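Local coordinates for protein neutral ceramidase (Pseudomonas aeruginosa, PDB 2ZWS) that hydrolyses the N-acyl linkage of ceramides to give sphingosine and a free fatty acid, and also runs the reverse synthesis, as a secreted zinc-dependent amidase, at residues R54-V59 against G293-R298; L3-G8 against I47-S52. One frame throughout, in Å; residues are numbered along the deposited sequence.

Contact 1. Residues R54-V59 against G293-R298; sequences RRLVYV and GELDSR. With PLM (palmitic acid), chain G.
L56 and L295 carry the apolar part of this contact. L56 CD1 comes within 4.1 Å of L295 CB, the two side chains crossing obliquely, while its other methyl, CD2, rests on S297 CB at 3.9 Å. L295 answers with its own branch: CD1 packs against the carbonyl oxygen R54 O at 3.6 Å. F398 and I400 of strand 392-400 complete the layer, touching L56, L295 and S297. S297 OG also lies near L56 CD2, while its hydrogen bond goes to N89 O.

In the charged part the exposed R54 meets the buried D296. R54, in the loop just before its strand, brings CD to 3.2 Å from L295 O. CG stands anti to the carbonyl carbon and the chain bends at chi2 (-123°), which takes CD toward that oxygen. Its guanidinium then lies alongside the D296 carboxylate, the two planes 71° apart. D296 OD1 sits over the guanidinium face, 3.7 Å from R54 NH1, a long salt bridge in which no N-H points at the oxygen. The same OD1 takes a closer but weak bond from R298 NH1 at 3.1 Å, joining R54, D296 and R298 in one network. R298 NH1 also donates to S297 O, and its NH2 lies 3.1 Å from O2 of the palmitic acid, whose carboxyl end approaches over the guanidinium face.

No hydrogen bond joins the two segments. Their strands run 64° apart, with axes 7.4 Å from each other at closest approach, and belong to different sheets: 54-59 to the large mixed sheet, 293-298 to the edge strand of a four-stranded one. This is face-to-face packing of two beta-sheets within the N-terminal ceramidase domain.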
ATOM      1  N   ARG A  54      25.945   3.735  -8.887  1.00 27.91           N
ATOM      2  CA  ARG A  54      25.081   2.583  -8.842  1.00 23.93           C
ATOM      3  C   ARG A  54      24.255   2.673  -7.553  1.00 20.51           C
ATOM      4  O   ARG A  54      24.638   2.247  -6.447  1.00 18.61           O
ATOM      5  CB  ARG A  54      25.732   1.243  -9.120  1.00 24.93           C
ATOM      6  CG  ARG A  54      26.100   1.080 -10.594  1.00 27.39           C
ATOM      7  CD  ARG A  54      25.462  -0.164 -11.216  1.00 36.08           C
ATOM      8  NE  ARG A  54      25.576  -0.113 -12.669  1.00 27.28           N
ATOM      9  CZ  ARG A  54      24.556  -0.041 -13.526  1.00 47.83           C
ATOM     10  NH1 ARG A  54      23.295  -0.045 -13.102  1.00 35.07           N
ATOM     11  NH2 ARG A  54      24.800   0.012 -14.832  1.00 36.01           N
ATOM     12  N   ARG A  55      23.130   3.339  -7.738  1.00 17.02           N
ATOM     13  CA  ARG A  55      22.149   3.505  -6.708  1.00 15.42           C
ATOM     14  C   ARG A  55      20.808   2.926  -7.197  1.00 13.92           C
ATOM     15  O   ARG A  55      20.445   3.093  -8.363  1.00 12.55           O
ATOM     16  CB  ARG A  55      21.992   4.990  -6.392  1.00 16.52           C
ATOM     17  CG  ARG A  55      20.830   5.332  -5.505  1.00 17.68           C
ATOM     18  CD  ARG A  55      20.681   6.859  -5.344  1.00 17.28           C
ATOM     19  NE  ARG A  55      21.860   7.481  -4.729  1.00 22.29           N
ATOM     20  CZ  ARG A  55      21.875   8.709  -4.211  1.00 21.97           C
ATOM     21  NH1 ARG A  55      20.782   9.465  -4.214  1.00 23.44           N
ATOM     22  NH2 ARG A  55      22.994   9.179  -3.691  1.00 23.46           N
ATOM     23  N   LEU A  56      20.108   2.269  -6.275  1.00 12.90           N
ATOM     24  CA  LEU A  56      18.733   1.850  -6.440  1.00 12.45           C
ATOM     25  C   LEU A  56      17.905   2.472  -5.331  1.00 12.40           C
ATOM     26  O   LEU A  56      18.415   2.723  -4.239  1.00 12.64           O
ATOM     27  CB  LEU A  56      18.639   0.324  -6.306  1.00 12.37           C
ATOM     28  CG  LEU A  56      19.439  -0.502  -7.330  1.00 13.86           C
ATOM     29  CD1 LEU A  56      19.350  -1.954  -6.925  1.00 14.82           C
ATOM     30  CD2 LEU A  56      18.935  -0.319  -8.743  1.00 15.11           C
ATOM     31  N   VAL A  57      16.624   2.699  -5.601  1.00 11.46           N
ATOM     32  CA  VAL A  57      15.707   3.031  -4.510  1.00 10.93           C
ATOM     33  C   VAL A  57      14.421   2.198  -4.634  1.00 10.02           C
ATOM     34  O   VAL A  57      13.813   2.080  -5.715  1.00 11.17           O
ATOM     35  CB  VAL A  57      15.454   4.574  -4.380  1.00 12.62           C
ATOM     36  CG1 VAL A  57      14.838   5.162  -5.644  1.00 14.10           C
ATOM     37  CG2 VAL A  57      14.608   4.881  -3.142  1.00 12.98           C
ATOM     38  N   TYR A  58      14.043   1.610  -3.501  1.00  9.66           N
ATOM     39  CA  TYR A  58      12.809   0.853  -3.360  1.00 10.66           C
ATOM     40  C   TYR A  58      11.921   1.575  -2.343  1.00 10.46           C
ATOM     41  O   TYR A  58      12.397   1.972  -1.275  1.00 10.94           O
ATOM     42  CB  TYR A  58      13.132  -0.571  -2.857  1.00 10.83           C
ATOM     43  CG  TYR A  58      11.928  -1.355  -2.444  1.00 12.29           C
ATOM     44  CD1 TYR A  58      11.478  -1.350  -1.117  1.00 10.57           C
ATOM     45  CD2 TYR A  58      11.228  -2.090  -3.388  1.00 12.81           C
ATOM     46  CE1 TYR A  58      10.347  -2.057  -0.731  1.00 11.50           C
ATOM     47  CE2 TYR A  58      10.092  -2.835  -3.023  1.00 12.43           C
ATOM     48  CZ  TYR A  58       9.659  -2.800  -1.697  1.00 12.47           C
ATOM     49  OH  TYR A  58       8.540  -3.522  -1.343  1.00 14.16           O
ATOM     50  N   VAL A  59      10.673   1.845  -2.734  1.00  9.94           N
ATOM     51  CA  VAL A  59       9.730   2.505  -1.834  1.00  9.78           C
ATOM     52  C   VAL A  59       8.509   1.625  -1.642  1.00 10.43           C
ATOM     53  O   VAL A  59       7.888   1.204  -2.632  1.00 11.37           O
ATOM     54  CB  VAL A  59       9.286   3.935  -2.360  1.00 10.04           C
ATOM     55  CG1 VAL A  59       8.416   4.626  -1.340  1.00 11.51           C
ATOM     56  CG2 VAL A  59      10.504   4.827  -2.723  1.00 10.92           C
ATOM     57  N   GLY A 293      27.872  -8.266  -3.716  1.00 16.50           N
ATOM     58  CA  GLY A 293      27.934  -8.204  -5.173  1.00 16.64           C
ATOM     59  C   GLY A 293      27.273  -6.963  -5.751  1.00 16.90           C
ATOM     60  O   GLY A 293      26.841  -6.047  -5.015  1.00 17.07           O
ATOM     61  N   GLU A 294      27.193  -6.939  -7.077  1.00 16.83           N
ATOM     62  CA  GLU A 294      26.791  -5.743  -7.802  1.00 17.98           C
ATOM     63  C   GLU A 294      25.336  -5.357  -7.590  1.00 16.55           C
ATOM     64  O   GLU A 294      24.514  -6.192  -7.239  1.00 16.25           O
ATOM     65  CB  GLU A 294      27.069  -5.906  -9.293  1.00 18.99           C
ATOM     66  CG  GLU A 294      26.136  -6.834  -9.994  1.00 21.45           C
ATOM     67  CD  GLU A 294      26.391  -6.940 -11.504  1.00 22.62           C
ATOM     68  OE1 GLU A 294      26.300  -8.062 -12.011  1.00 29.24           O
ATOM     69  OE2 GLU A 294      26.656  -5.930 -12.188  1.00 26.84           O
ATOM     70  N   LEU A 295      25.057  -4.083  -7.815  1.00 15.94           N
ATOM     71  CA  LEU A 295      23.692  -3.623  -8.013  1.00 15.46           C
ATOM     72  C   LEU A 295      23.473  -3.460  -9.513  1.00 15.44           C
ATOM     73  O   LEU A 295      24.346  -2.980 -10.234  1.00 15.79           O
ATOM     74  CB  LEU A 295      23.465  -2.263  -7.330  1.00 15.01           C
ATOM     75  CG  LEU A 295      23.687  -2.193  -5.814  1.00 16.16           C
ATOM     76  CD1 LEU A 295      23.263  -0.825  -5.303  1.00 16.17           C
ATOM     77  CD2 LEU A 295      22.969  -3.311  -5.072  1.00 16.19           C
ATOM     78  N   ASP A 296      22.290  -3.839  -9.977  1.00 13.98           N
ATOM     79  CA  ASP A 296      21.936  -3.671 -11.384  1.00 14.46           C
ATOM     80  C   ASP A 296      20.429  -3.615 -11.462  1.00 13.50           C
ATOM     81  O   ASP A 296      19.713  -3.910 -10.473  1.00 12.63           O
ATOM     82  CB  ASP A 296      22.466  -4.867 -12.199  1.00 15.49           C
ATOM     83  CG  ASP A 296      22.600  -4.578 -13.694  1.00 19.42           C
ATOM     84  OD1 ASP A 296      22.333  -3.454 -14.165  1.00 20.93           O
ATOM     85  OD2 ASP A 296      23.019  -5.518 -14.392  1.00 21.97           O
ATOM     86  N   SER A 297      19.942  -3.234 -12.633  1.00 12.33           N
ATOM     87  CA  SER A 297      18.496  -3.216 -12.817  1.00 12.34           C
ATOM     88  C   SER A 297      18.121  -3.163 -14.285  1.00 11.81           C
ATOM     89  O   SER A 297      18.949  -2.799 -15.158  1.00 12.85           O
ATOM     90  CB  SER A 297      17.901  -2.003 -12.100  1.00 13.22           C
ATOM     91  OG  SER A 297      18.403  -0.822 -12.710  1.00 14.96           O
ATOM     92  N   ARG A 298      16.859  -3.518 -14.553  1.00 11.82           N
ATOM     93  CA  ARG A 298      16.273  -3.308 -15.886  1.00 11.85           C
ATOM     94  C   ARG A 298      14.826  -2.871 -15.696  1.00 11.90           C
ATOM     95  O   ARG A 298      14.208  -3.163 -14.664  1.00 12.18           O
ATOM     96  CB  ARG A 298      16.303  -4.586 -16.741  1.00 12.32           C
ATOM     97  CG  ARG A 298      17.684  -5.050 -17.162  1.00 12.90           C
ATOM     98  CD  ARG A 298      18.384  -4.113 -18.164  1.00 14.37           C
ATOM     99  NE  ARG A 298      19.597  -4.753 -18.663  1.00 15.63           N
ATOM    100  CZ  ARG A 298      20.736  -4.842 -17.969  1.00 15.17           C
ATOM    101  NH1 ARG A 298      20.828  -4.323 -16.749  1.00 15.97           N
ATOM    102  NH2 ARG A 298      21.783  -5.466 -18.485  1.00 16.68           N
TER
HETATM  103  C1  PLM G 652      23.049  -2.191 -19.924  1.00 59.07           C
HETATM  104  O1  PLM G 652      23.355  -1.465 -18.944  1.00 44.59           O
HETATM  105  O2  PLM G 652      23.483  -3.367 -19.974  1.00 43.97           O
HETATM  106  C2  PLM G 652      22.175  -1.657 -21.033  1.00 46.44           C
HETATM  107  C3  PLM G 652      20.916  -1.040 -20.430  1.00 45.14           C
HETATM  108  C4  PLM G 652      20.094  -0.341 -21.506  1.00 48.61           C
HETATM  109  C5  PLM G 652      20.638   1.020 -21.935  1.00 45.59           C
HETATM  110  C6  PLM G 652      19.567   1.736 -22.753  1.00 46.77           C
HETATM  111  C7  PLM G 652      19.791   1.552 -24.249  1.00 45.90           C
HETATM  112  C8  PLM G 652      18.784   0.596 -24.875  1.00 45.29           C
HETATM  113  C9  PLM G 652      18.897   0.607 -26.398  1.00 45.52           C
HETATM  114  CA  PLM G 652      19.074  -0.793 -26.972  1.00 45.04           C
HETATM  115  CB  PLM G 652      17.735  -1.397 -27.387  1.00 46.09           C
HETATM  116  CC  PLM G 652      17.625  -2.829 -26.878  1.00 45.81           C
HETATM  117  CD  PLM G 652      17.393  -3.813 -28.020  1.00 46.18           C
HETATM  118  CE  PLM G 652      17.723  -5.245 -27.613  1.00 48.26           C
HETATM  119  CF  PLM G 652      16.506  -5.971 -27.045  1.00 43.32           C
HETATM  120  CG  PLM G 652      15.625  -6.551 -28.146  1.00 47.92           C

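Contact 2. Residues L3-G8 against I47-S52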
ATOM      1  N   LEU A   3      33.138  -0.995   4.123  1.00 31.84           N
ATOM      2  CA  LEU A   3      31.787  -1.559   3.963  1.00 28.06           C
ATOM      3  C   LEU A   3      31.295  -1.602   2.516  1.00 25.37           C
ATOM      4  O   LEU A   3      31.566  -0.687   1.737  1.00 24.19           O
ATOM      5  CB  LEU A   3      30.806  -0.829   4.879  1.00 28.03           C
ATOM      6  CG  LEU A   3      31.063  -1.096   6.368  1.00 28.72           C
ATOM      7  CD1 LEU A   3      30.454  -0.014   7.238  1.00 30.62           C
ATOM      8  CD2 LEU A   3      30.560  -2.463   6.789  1.00 29.13           C
ATOM      9  N   PRO A   4      30.587  -2.695   2.152  1.00 22.77           N
ATOM     10  CA  PRO A   4      30.240  -2.944   0.744  1.00 21.13           C
ATOM     11  C   PRO A   4      29.166  -2.015   0.151  1.00 19.84           C
ATOM     12  O   PRO A   4      29.150  -1.788  -1.067  1.00 19.54           O
ATOM     13  CB  PRO A   4      29.743  -4.394   0.749  1.00 21.11           C
ATOM     14  CG  PRO A   4      29.314  -4.665   2.151  1.00 22.49           C
ATOM     15  CD  PRO A   4      30.151  -3.786   3.043  1.00 22.51           C
ATOM     16  N   TYR A   5      28.288  -1.495   1.002  1.00 17.72           N
ATOM     17  CA  TYR A   5      27.155  -0.692   0.536  1.00 16.55           C
ATOM     18  C   TYR A   5      27.033   0.570   1.353  1.00 16.25           C
ATOM     19  O   TYR A   5      27.623   0.682   2.438  1.00 15.89           O
ATOM     20  CB  TYR A   5      25.840  -1.492   0.642  1.00 16.65           C
ATOM     21  CG  TYR A   5      25.830  -2.750  -0.183  1.00 15.62           C
ATOM     22  CD1 TYR A   5      25.922  -3.996   0.419  1.00 14.49           C
ATOM     23  CD2 TYR A   5      25.741  -2.699  -1.579  1.00 17.37           C
ATOM     24  CE1 TYR A   5      25.921  -5.173  -0.333  1.00 14.78           C
ATOM     25  CE2 TYR A   5      25.760  -3.861  -2.339  1.00 15.67           C
ATOM     26  CZ  TYR A   5      25.842  -5.093  -1.709  1.00 16.79           C
ATOM     27  OH  TYR A   5      25.837  -6.247  -2.459  1.00 18.16           O
ATOM     28  N   ARG A   6      26.276   1.521   0.824  1.00 14.77           N
ATOM     29  CA  ARG A   6      25.705   2.565   1.653  1.00 15.04           C
ATOM     30  C   ARG A   6      24.206   2.393   1.548  1.00 14.49           C
ATOM     31  O   ARG A   6      23.696   1.963   0.502  1.00 14.70           O
ATOM     32  CB  ARG A   6      26.115   3.942   1.155  1.00 15.35           C
ATOM     33  CG  ARG A   6      27.598   4.226   1.338  1.00 17.52           C
ATOM     34  CD  ARG A   6      27.949   5.566   0.701  1.00 20.90           C
ATOM     35  NE  ARG A   6      27.876   5.535  -0.765  1.00 27.11           N
ATOM     36  CZ  ARG A   6      28.898   5.235  -1.563  1.00 28.62           C
ATOM     37  NH1 ARG A   6      30.091   4.926  -1.052  1.00 30.08           N
ATOM     38  NH2 ARG A   6      28.725   5.232  -2.881  1.00 29.89           N
ATOM     39  N   PHE A   7      23.481   2.708   2.608  1.00 12.58           N
ATOM     40  CA  PHE A   7      22.001   2.731   2.471  1.00 12.67           C
ATOM     41  C   PHE A   7      21.429   3.959   3.153  1.00 13.26           C
ATOM     42  O   PHE A   7      22.093   4.547   4.026  1.00 13.66           O
ATOM     43  CB  PHE A   7      21.334   1.456   3.010  1.00 13.35           C
ATOM     44  CG  PHE A   7      21.631   1.160   4.442  1.00 14.87           C
ATOM     45  CD1 PHE A   7      20.967   1.841   5.470  1.00 14.62           C
ATOM     46  CD2 PHE A   7      22.584   0.188   4.776  1.00 15.52           C
ATOM     47  CE1 PHE A   7      21.263   1.556   6.810  1.00 16.62           C
ATOM     48  CE2 PHE A   7      22.878  -0.086   6.111  1.00 17.55           C
ATOM     49  CZ  PHE A   7      22.232   0.612   7.115  1.00 16.00           C
ATOM     50  N   GLY A   8      20.223   4.353   2.743  1.00 12.37           N
ATOM     51  CA  GLY A   8      19.543   5.462   3.382  1.00 13.43           C
ATOM     52  C   GLY A   8      18.105   5.081   3.572  1.00 13.38           C
ATOM     53  O   GLY A   8      17.503   4.484   2.663  1.00 13.15           O
ATOM     54  N   ILE A  47      19.806   2.238  -1.826  1.00 13.54           N
ATOM     55  CA  ILE A  47      20.980   1.376  -1.677  1.00 13.57           C
ATOM     56  C   ILE A  47      22.007   1.761  -2.715  1.00 14.65           C
ATOM     57  O   ILE A  47      21.678   1.930  -3.880  1.00 14.56           O
ATOM     58  CB  ILE A  47      20.620  -0.120  -1.878  1.00 13.69           C
ATOM     59  CG1 ILE A  47      19.460  -0.527  -0.962  1.00 14.75           C
ATOM     60  CG2 ILE A  47      21.854  -1.017  -1.644  1.00 16.03           C
ATOM     61  CD1 ILE A  47      18.878  -1.884  -1.328  1.00 16.84           C
ATOM     62  N   GLU A  48      23.254   1.899  -2.296  1.00 15.93           N
ATOM     63  CA  GLU A  48      24.323   2.250  -3.227  1.00 18.50           C
ATOM     64  C   GLU A  48      25.457   1.271  -3.079  1.00 18.76           C
ATOM     65  O   GLU A  48      25.802   0.862  -1.968  1.00 18.94           O
ATOM     66  CB  GLU A  48      24.929   3.606  -2.905  1.00 20.04           C
ATOM     67  CG  GLU A  48      24.041   4.783  -2.943  1.00 24.00           C
ATOM     68  CD  GLU A  48      24.841   6.071  -3.128  1.00 27.01           C
ATOM     69  OE1 GLU A  48      25.908   6.259  -2.470  1.00 28.33           O
ATOM     70  OE2 GLU A  48      24.395   6.909  -3.933  1.00 28.15           O
ATOM     71  N   GLU A  49      26.057   0.912  -4.200  1.00 20.48           N
ATOM     72  CA  GLU A  49      27.197   0.022  -4.164  1.00 23.47           C
ATOM     73  C   GLU A  49      28.393   0.920  -3.890  1.00 25.86           C
ATOM     74  O   GLU A  49      28.580   1.927  -4.559  1.00 27.12           O
ATOM     75  CB  GLU A  49      27.321  -0.690  -5.512  1.00 24.14           C
ATOM     76  CG  GLU A  49      27.955  -2.066  -5.448  1.00 25.04           C
ATOM     77  CD  GLU A  49      28.264  -2.617  -6.828  1.00 28.33           C
ATOM     78  OE1 GLU A  49      27.538  -2.290  -7.826  1.00 25.30           O
ATOM     79  OE2 GLU A  49      29.248  -3.389  -6.910  1.00 29.67           O
ATOM     80  N   ALA A  50      29.195   0.599  -2.886  1.00 27.49           N
ATOM     81  CA  ALA A  50      30.368   1.423  -2.645  1.00 29.56           C
ATOM     82  C   ALA A  50      31.336   1.357  -3.864  1.00 31.00           C
ATOM     83  O   ALA A  50      32.161   2.228  -4.038  1.00 31.23           O
ATOM     84  CB  ALA A  50      31.054   1.018  -1.333  1.00 29.48           C
ATOM     85  N   ALA A  51      31.142   0.380  -4.755  1.00 33.19           N
ATOM     86  CA  ALA A  51      32.150   0.040  -5.806  1.00 34.65           C
ATOM     87  C   ALA A  51      32.356   0.690  -7.230  1.00 35.58           C
ATOM     88  O   ALA A  51      33.527   0.896  -7.545  1.00 36.37           O
ATOM     89  CB  ALA A  51      32.323  -1.501  -5.896  1.00 34.82           C
ATOM     90  N   SER A  52      31.394   1.061  -8.110  1.00 36.36           N
ATOM     91  CA  SER A  52      30.047   1.644  -7.946  1.00 36.25           C
ATOM     92  C   SER A  52      30.063   2.939  -7.113  1.00 35.50           C
ATOM     93  O   SER A  52      31.154   3.352  -6.681  1.00 36.48           O
ATOM     94  CB  SER A  52      29.033   0.621  -7.482  1.00 36.79           C
ATOM     95  OG  SER A  52      28.537  -0.120  -8.580  1.00 36.64           O
TER
HETATM   96  O   HOH W   1      30.891   4.919  -4.501  1.00 58.68           O
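The Y5 ring meets E48 O at its edge, near the ring plane, with CD2 3.6 Å from that oxygen; I47 CG2 and E49 CA approach it obliquely. The R6 guanidinium likewise uses its edge, where E48 OE1 and a water lie close to the plane. Both groups belong to an antiparallel beta ladder between strands 5-13 and 41-49, neighbours in the large mixed sheet of the N-terminal ceramidase domain.

R6 and E48 form the hydrogen-bonded pair, N to O in both directions, with the non-hydrogen-bonded pairs Y5 with E49 and F7 with I47 next to it. The Y5-E49 pair is flanked by R6 N to E48 O on one side and, on the other, by A50 N donating to P4 O at 3.0 Å; A50 CB sits against L3 O and P4 O. Y5 and I47 share a face of the sheet, where CD2 of Y5 touches CG2 of I47 at 4.2 Å and L295 packs against both. Y5 OH is hydrogen-bonded to G293 O. On that face too, the F7 ring turns away from I47 and meets F187 edge-to-face.

R6 and E48 project from the other face. The bend at chi3 (-70°) in R6 places NE for a 2.7 Å bond to E48 OE1, nearly in line with the C-O bond. NH2 reaches the same oxygen at 3.0 Å from above the carboxylate plane, with the guanidinium and carboxylate planes 75° apart. One carboxylate oxygen thus takes both N-H groups, while E48 OE2 pairs with R55; two arginines around this glutamate would be expected to stabilise its negative charge. R6 NH2 has a further partner: it donates to a water at 2.7 Å, and that water in turn donates to S52 O.

Contact 2 is pairing within a sheet, whereas contact 1 packs one sheet on another. They share the large mixed sheet: strands 41-49 and 55-61 are successive, antiparallel neighbours joined by a short turn, and the contact centres are about 10 Å apart. Contact 1 is mostly buried and joined by leucine side chains, with a salt-bridge network running from the exposed R54 to the buried D296 and R298; contact 2 is partly buried, combines backbone hydrogen bonds with the R6-E48 salt bridge and opens outward at A50. Residues of one complete the other: E49 OE1 accepts from L295 N, and L295 CD1 packs against I47 O. Strand 295-303 therefore lies against both 41-49 and 55-61.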